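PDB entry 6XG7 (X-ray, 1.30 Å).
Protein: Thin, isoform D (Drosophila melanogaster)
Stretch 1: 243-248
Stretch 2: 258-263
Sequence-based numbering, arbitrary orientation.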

# COMPACT_ATOMS: atom_id res chain seq x y z
N ASP A 243 -7.09 12.52 4.32
CA ASP A 243 -6.53 13.85 4.48
C ASP A 243 -6.61 14.38 5.90
O ASP A 243 -5.86 15.30 6.24
N GLN A 244 -7.48 13.83 6.73
CA GLN A 244 -7.58 14.25 8.12
C GLN A 244 -6.84 13.32 9.07
O GLN A 244 -6.81 13.59 10.27
N GLY A 245 -6.27 12.24 8.57
CA GLY A 245 -5.51 11.35 9.41
C GLY A 245 -6.20 10.07 9.81
O GLY A 245 -5.60 9.29 10.56
N TYR A 246 -7.42 9.81 9.34
CA TYR A 246 -8.02 8.50 9.59
C TYR A 246 -7.15 7.44 8.93
O TYR A 246 -6.60 7.64 7.84
N ILE A 247 -7.01 6.30 9.61
CA ILE A 247 -6.11 5.23 9.21
C ILE A 247 -6.92 3.99 8.86
O ILE A 247 -7.83 3.60 9.60
N PHE A 248 -6.59 3.37 7.73
CA PHE A 248 -7.28 2.21 7.19
C PHE A 248 -6.28 1.07 7.12
O PHE A 248 -5.18 1.25 6.58
N GLN A 258 -10.06 -2.53 8.99
CA GLN A 258 -10.31 -1.74 10.19
C GLN A 258 -9.99 -0.28 9.92
O GLN A 258 -9.03 0.04 9.20
N ILE A 259 -10.80 0.61 10.50
CA ILE A 259 -10.64 2.05 10.38
C ILE A 259 -10.41 2.61 11.77
O ILE A 259 -11.10 2.22 12.72
N PHE A 260 -9.45 3.54 11.88
CA PHE A 260 -9.09 4.17 13.13
C PHE A 260 -9.22 5.68 12.99
O PHE A 260 -8.95 6.23 11.92
N ASN A 261 -9.65 6.33 14.07
CA ASN A 261 -9.60 7.77 14.14
C ASN A 261 -8.15 8.24 14.08
O ASN A 261 -7.24 7.45 14.31
N PRO A 262 -7.92 9.53 13.79
CA PRO A 262 -6.53 9.99 13.66
C PRO A 262 -5.70 9.78 14.91
O PRO A 262 -4.48 9.60 14.80
N ASP A 263 -6.33 9.75 16.09
CA ASP A 263 -5.59 9.49 17.33
C ASP A 263 -5.30 8.01 17.57
O ASP A 263 -4.79 7.66 18.64

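The most distinctive feature of this contact is a proline lying on a tyrosine ring just beyond the end of an antiparallel pairing. P262 CD sits 3.9 Å from the centroid of the Y246 ring, only 8° off its normal, a CH-pi contact that suits the polarized C-H bonds of a proline beside its nitrogen. Y246 adopts m, with chi2 at 88°. Its hydroxyl is joined to N261 through water 2, which lies 2.8 Å from Y246 OH and donates to N261 OD1 at 2.6 Å; N261, also m, has its CA-to-CB bond directed away, yet its end comes nearer, with N261 OD1 3.5 Å from Y246 CE2.

G245 faces P262 with no side chain. Its phi of 103° favours glycine, and a CB here would lie tightly against P262 CB, at 3.1 Å. Water 1 donates to both G245 O (2.8 Å) and P262 O (2.9 Å), tying the two backbones together.

Further along, I247 and F260 form a hydrogen-bonded pair, I247 N to F260 O at 3.0 Å and F260 N to I247 O at 2.8 Å. Their side chains, both m at chi1, share one face, with I247 CB 4.2 Å from F260 CB. On the opposite face, F248 (m) reaches I259 (mt), CE2 to CG2 at 3.8 Å, apolar groups well suited to burial.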

# COMPACT_ATOMS: atom_id res chain seq x y z
CB ASP A 243 -7.21 14.83 3.52
CG ASP A 243 -6.73 14.67 2.10
OD1 ASP A 243 -5.54 14.32 1.91
OD2 ASP A 243 -7.53 14.88 1.18
CB GLN A 244 -9.04 14.35 8.55
CG GLN A 244 -9.77 15.45 7.80
CD GLN A 244 -11.21 15.51 8.17
OE1 GLN A 244 -12.04 14.82 7.59
NE2 GLN A 244 -11.53 16.33 9.17
CB TYR A 246 -9.45 8.43 9.02
CG TYR A 246 -10.48 9.23 9.79
CD1 TYR A 246 -10.71 10.56 9.49
CD2 TYR A 246 -11.23 8.66 10.81
CE1 TYR A 246 -11.66 11.31 10.19
CE2 TYR A 246 -12.16 9.40 11.51
CZ TYR A 246 -12.37 10.72 11.19
OH TYR A 246 -13.31 11.45 11.89
CB ILE A 247 -5.09 4.90 10.31
CG1 ILE A 247 -4.24 6.14 10.64
CG2 ILE A 247 -4.18 3.76 9.90
CD1 ILE A 247 -3.37 5.99 11.88
CB PHE A 248 -7.81 2.51 5.79
CG PHE A 248 -8.69 3.72 5.75
CD1 PHE A 248 -8.14 4.98 5.72
CD2 PHE A 248 -10.06 3.60 5.83
CE1 PHE A 248 -8.93 6.09 5.73
CE2 PHE A 248 -10.86 4.72 5.84
CZ PHE A 248 -10.28 5.97 5.80
CB GLN A 258 -9.50 -2.25 11.38
CG GLN A 258 -9.87 -3.64 11.80
CD GLN A 258 -9.30 -3.96 13.15
OE1 GLN A 258 -9.65 -3.34 14.14
NE2 GLN A 258 -8.40 -4.94 13.21
CB ILE A 259 -11.89 2.71 9.76
CG1 ILE A 259 -12.31 1.97 8.49
CG2 ILE A 259 -11.64 4.20 9.50
CD1 ILE A 259 -13.61 2.52 7.86
CB PHE A 260 -7.64 3.82 13.51
CG PHE A 260 -7.46 2.35 13.73
CD1 PHE A 260 -7.24 1.50 12.66
CD2 PHE A 260 -7.59 1.82 15.01
CE1 PHE A 260 -7.13 0.14 12.86
CE2 PHE A 260 -7.49 0.46 15.21
CZ PHE A 260 -7.27 -0.39 14.13
CB ASN A 261 -10.23 8.22 15.45
CG ASN A 261 -11.68 7.80 15.56
OD1 ASN A 261 -12.51 8.20 14.75
ND2 ASN A 261 -11.99 6.98 16.56
CB PRO A 262 -6.67 11.48 13.29
CG PRO A 262 -7.99 11.54 12.61
CD PRO A 262 -8.87 10.56 13.36
CB ASP A 263 -6.33 10.09 18.54
CG ASP A 263 -7.66 9.43 18.82
OD1 ASP A 263 -7.97 8.38 18.22
OD2 ASP A 263 -8.41 9.97 19.68
O HOH W 1 -3.41 9.98 12.09
O HOH W 2 -13.22 10.71 14.55